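D-ribitol-5-phosphate phosphatase (PDB 4JB3) catalyses the dephosphorylation of D-ribitol 5-phosphate and D-ribitol 1-phosphate, and also dephosphorylates the riboflavin precursor 5-amino-6-(5-phospho-D-ribitylamino)uracil. Local coordinates at residues F135-A140 with K150-Y155; Y160-Y163 with H167-P170. One frame throughout, in Å; residues are numbered along the deposited sequence.

Contact 1 of 2, residues F135-A140 with K150-Y155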
# COMPACT_ATOMS: atom_id res chain seq x y z
N PHE A 135 -2.65 1.96 12.22
CA PHE A 135 -4.10 2.14 12.17
C PHE A 135 -4.67 1.42 10.96
O PHE A 135 -5.65 0.66 11.07
CB PHE A 135 -4.47 3.62 12.10
CG PHE A 135 -4.06 4.41 13.31
CD1 PHE A 135 -4.85 4.41 14.46
CD2 PHE A 135 -2.91 5.18 13.29
CE1 PHE A 135 -4.48 5.15 15.58
CE2 PHE A 135 -2.53 5.93 14.41
CZ PHE A 135 -3.32 5.90 15.56
N VAL A 136 -4.07 1.67 9.81
CA VAL A 136 -4.54 1.05 8.57
C VAL A 136 -4.35 -0.47 8.61
O VAL A 136 -5.25 -1.22 8.23
CB VAL A 136 -3.82 1.66 7.36
CG1 VAL A 136 -4.22 0.94 6.06
CG2 VAL A 136 -4.12 3.16 7.28
N MET A 137 -3.20 -0.91 9.09
CA MET A 137 -2.91 -2.34 9.12
C MET A 137 -3.75 -3.13 10.14
O MET A 137 -3.98 -4.32 9.95
CB MET A 137 -1.41 -2.58 9.30
CG MET A 137 -0.58 -2.22 8.06
SD MET A 137 -1.01 -3.17 6.58
CE MET A 137 -1.92 -1.94 5.65
N SER A 138 -4.23 -2.48 11.19
CA SER A 138 -5.10 -3.18 12.12
C SER A 138 -6.39 -3.63 11.42
O SER A 138 -6.98 -4.65 11.79
CB SER A 138 -5.41 -2.34 13.35
OG SER A 138 -6.26 -1.25 13.04
N TRP A 139 -6.80 -2.88 10.41
CA TRP A 139 -7.91 -3.26 9.54
C TRP A 139 -7.48 -4.25 8.45
O TRP A 139 -8.06 -5.33 8.32
CB TRP A 139 -8.54 -2.01 8.90
CG TRP A 139 -9.30 -2.29 7.63
CD1 TRP A 139 -10.45 -3.02 7.51
CD2 TRP A 139 -8.98 -1.83 6.31
NE1 TRP A 139 -10.86 -3.05 6.19
CE2 TRP A 139 -9.97 -2.33 5.44
CE3 TRP A 139 -7.94 -1.05 5.79
CZ2 TRP A 139 -9.95 -2.07 4.06
CZ3 TRP A 139 -7.93 -0.79 4.42
CH2 TRP A 139 -8.93 -1.30 3.58
N ALA A 140 -6.46 -3.89 7.67
CA ALA A 140 -6.10 -4.70 6.51
C ALA A 140 -5.61 -6.09 6.90
O ALA A 140 -5.93 -7.07 6.23
CB ALA A 140 -5.05 -3.98 5.67
N LYS A 150 -10.59 -12.64 4.59
CA LYS A 150 -9.19 -13.00 4.61
C LYS A 150 -8.34 -11.76 4.85
O LYS A 150 -8.55 -10.74 4.20
CB LYS A 150 -8.81 -13.66 3.29
CG LYS A 150 -9.53 -14.97 3.03
CD LYS A 150 -9.38 -15.42 1.58
CE LYS A 150 -7.94 -15.77 1.24
NZ LYS A 150 -7.40 -16.85 2.11
N PRO A 151 -7.38 -11.84 5.76
CA PRO A 151 -6.49 -10.69 5.98
C PRO A 151 -5.56 -10.47 4.79
O PRO A 151 -5.33 -11.39 3.99
CB PRO A 151 -5.67 -11.13 7.20
CG PRO A 151 -5.59 -12.62 7.06
CD PRO A 151 -6.98 -13.00 6.59
N LEU A 152 -5.00 -9.26 4.70
CA LEU A 152 -4.06 -8.92 3.65
C LEU A 152 -2.90 -9.92 3.58
O LEU A 152 -2.39 -10.21 2.50
CB LEU A 152 -3.54 -7.50 3.89
CG LEU A 152 -2.55 -6.94 2.87
CD1 LEU A 152 -3.13 -6.95 1.46
CD2 LEU A 152 -2.14 -5.54 3.28
N ASN A 153 -2.52 -10.46 4.74
CA ASN A 153 -1.47 -11.47 4.85
C ASN A 153 -1.68 -12.69 3.96
O ASN A 153 -0.72 -13.32 3.52
CB ASN A 153 -1.35 -11.94 6.30
CG ASN A 153 -1.27 -10.79 7.26
OD1 ASN A 153 -2.29 -10.17 7.58
ND2 ASN A 153 -0.06 -10.49 7.73
N ASP A 154 -2.94 -13.03 3.71
CA ASP A 154 -3.27 -14.21 2.92
C ASP A 154 -2.95 -14.03 1.45
O ASP A 154 -2.92 -15.00 0.69
CB ASP A 154 -4.76 -14.56 3.06
CG ASP A 154 -5.10 -15.27 4.36
OD1 ASP A 154 -4.25 -15.31 5.27
OD2 ASP A 154 -6.23 -15.78 4.45
N TYR A 155 -2.70 -12.79 1.04
CA TYR A 155 -2.50 -12.47 -0.36
C TYR A 155 -1.04 -12.32 -0.78
O TYR A 155 -0.75 -12.07 -1.95
CB TYR A 155 -3.29 -11.21 -0.73
CG TYR A 155 -4.77 -11.42 -0.54
CD1 TYR A 155 -5.55 -11.92 -1.57
CD2 TYR A 155 -5.38 -11.13 0.68
CE1 TYR A 155 -6.90 -12.13 -1.39
CE2 TYR A 155 -6.74 -11.34 0.86
CZ TYR A 155 -7.49 -11.83 -0.18
OH TYR A 155 -8.83 -12.04 -0.02

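Contact 2 of 2, residues Y160-Y163 with H167-P170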
# COMPACT_ATOMS: atom_id res chain seq x y z
N TYR A 160 6.18 -5.95 3.62
CA TYR A 160 7.21 -5.00 4.01
C TYR A 160 6.55 -3.65 4.24
O TYR A 160 6.12 -2.98 3.30
CB TYR A 160 8.32 -4.92 2.95
CG TYR A 160 9.05 -6.23 2.78
CD1 TYR A 160 10.14 -6.54 3.58
CD2 TYR A 160 8.64 -7.18 1.85
CE1 TYR A 160 10.81 -7.74 3.45
CE2 TYR A 160 9.31 -8.39 1.71
CZ TYR A 160 10.39 -8.66 2.51
OH TYR A 160 11.06 -9.86 2.37
N LEU A 161 6.48 -3.27 5.51
CA LEU A 161 5.68 -2.12 5.95
C LEU A 161 6.60 -1.01 6.42
O LEU A 161 7.45 -1.23 7.29
CB LEU A 161 4.76 -2.56 7.10
CG LEU A 161 3.88 -3.79 6.81
CD1 LEU A 161 3.05 -4.16 8.04
CD2 LEU A 161 2.98 -3.51 5.62
N SER A 162 6.41 0.18 5.87
CA SER A 162 7.28 1.32 6.18
C SER A 162 7.49 1.54 7.68
O SER A 162 8.61 1.77 8.13
CB SER A 162 6.73 2.59 5.54
OG SER A 162 5.44 2.88 6.07
N TYR A 163 6.41 1.46 8.46
CA TYR A 163 6.50 1.83 9.88
C TYR A 163 7.30 0.82 10.70
O TYR A 163 7.75 1.14 11.81
CB TYR A 163 5.10 2.08 10.47
CG TYR A 163 4.23 0.86 10.67
CD1 TYR A 163 4.26 0.15 11.86
CD2 TYR A 163 3.37 0.44 9.67
CE1 TYR A 163 3.44 -0.96 12.05
CE2 TYR A 163 2.53 -0.66 9.85
CZ TYR A 163 2.58 -1.35 11.03
OH TYR A 163 1.76 -2.45 11.23
N HIS A 167 11.66 3.69 7.26
CA HIS A 167 11.79 4.54 6.07
C HIS A 167 10.49 4.46 5.29
O HIS A 167 9.81 3.43 5.34
CB HIS A 167 12.91 4.03 5.15
CG HIS A 167 14.25 3.93 5.80
ND1 HIS A 167 15.13 4.98 5.86
CD2 HIS A 167 14.86 2.89 6.42
CE1 HIS A 167 16.23 4.60 6.49
NE2 HIS A 167 16.09 3.33 6.83
N THR A 168 10.16 5.52 4.56
CA THR A 168 9.05 5.49 3.62
C THR A 168 9.55 5.62 2.18
O THR A 168 10.52 6.34 1.93
CB THR A 168 8.04 6.63 3.87
OG1 THR A 168 8.75 7.85 4.14
CG2 THR A 168 7.16 6.30 5.05
N LYS A 169 8.89 4.92 1.26
CA LYS A 169 9.12 5.12 -0.17
C LYS A 169 8.90 6.61 -0.43
O LYS A 169 7.98 7.20 0.14
CB LYS A 169 8.12 4.30 -1.00
CG LYS A 169 8.24 2.78 -0.80
CD LYS A 169 7.28 2.06 -1.76
CE LYS A 169 5.87 2.28 -1.30
NZ LYS A 169 4.89 1.61 -2.17
N PRO A 170 9.71 7.22 -1.30
CA PRO A 170 10.65 6.58 -2.23
C PRO A 170 12.08 6.46 -1.70
O PRO A 170 13.00 6.39 -2.52
CB PRO A 170 10.62 7.53 -3.43
CG PRO A 170 10.49 8.89 -2.78
CD PRO A 170 9.59 8.67 -1.57

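Contact 1 of 2, residues F135-A140 with K150-Y155
Ala140, on the last turn of helix 134-140, meets Leu152 in a small buried contact made of one backbone hydrogen bond and an apolar patch beside it. It lies in the Rossmann-like core of this HAD phosphatase, within the connection from strand 125-130 to strand 158-161, where the chain leaves the helix and comes back past its C-terminal end. The amide N of Leu152 donates to Ala140 O over 2.8 Å, nearly straight at 164° at the hydrogen and 29° off the carbonyl plane. Leu152 starts the 3-10 turn 152-155, whose first N-H groups find no carbonyl within the turn; that of Leu152 can therefore go to Ala140 O, while Tyr155 N bonds Leu152 O. The side chain of Leu152 packs next to this bond, its CB 3.4 Å from Ala140 O. With CG anti to the backbone N (chi1 -179°), the CD2 branch rests against two groups of the helix, Ala140 CB at 4.1 Å and Met137 SD, one turn back, at 4.2 Å. The backbone bond brings the CA atoms of Ala140 and Leu152 to 5.5 Å, and the short methyl of Ala140 fits beside CD2 at this spacing, while the long, flexible thioether of Met137 spans the remaining distance. Pro151 adds its CA at 3.7 Å from Ala140 O. Phe31 of helix 31-35 touches Met137, Ala140 and Leu152 alike, and Phe145 also packs on Leu152. At the far side of the turn, Lys150 NZ and Asp154 OD2 form a salt bridge. A carbonyl at the C-terminal end of a helix, left without an i+4 amide of that helix, thus receives a nearly straight N-H from the returning loop in largely apolar surroundings.

Contact 2 of 2, residues Y160-Y163 with H167-P170
Ser162 CB sits 3.2 Å from the carbonyl oxygen of His167 and 3.8 Å from the CG2 methyl of Thr168, and no hydrogen bond joins the two segments. With CG2 anti to its carbonyl carbon, Thr168 presents the methyl to the serine, 4.0 Å from Ser162 OG, and holds OG1 between its backbone N and carbonyl carbon, where it meets Glu73 OE2. A residue as small as serine suits this place, where the CA atoms of Ser162 and Thr168 approach to 5.2 Å. The hydroxyl of Ser162 is hydrogen-bonded to Glu72 O and Thr132 N, and Thr168 OG1 is hydrogen-bonded to Glu73 OE2; each residue thus offers carbon to the other and its oxygen to a loop or helix beyond.

Strand 158-161 is an edge strand of the parallel HAD sheet, and residues 167-170 follow it after one short helix, 162-165. Lys169 comes next, its long chain, bent at chi3 (-71°), carrying NZ to salt bridges with Asp30, the probable nucleophile, and with Asp193, as expected of the conserved lysine of HAD motif III. Its backbone N and O are each hydrogen-bonded, to Asn131 OD1 and His63 ND1, before a cis peptide leads into Pro170.

Overall arrangement
Contact 1 closes before contact 2 opens, and strand 158-161 carries the chain from one to the other. Their centres lie 16 Å apart, yet they touch through Met137, whose CB is 3.7 Å from Tyr163 OH and whose CG is 4.1 Å from Leu161 CD1; both are packing contacts. Each lies near the active site: the side chains of Met137 and Ser162 are about 9 Å and about 8 Å from that of Asp30, and both are about 11 Å from the bound sodium ion. Glycerol lies about 7 Å from the side chains of Met137 and Thr168. Contact 2 reaches Asp30 through Lys169; contact 1 stands a shell back, packing on Phe31, the next residue.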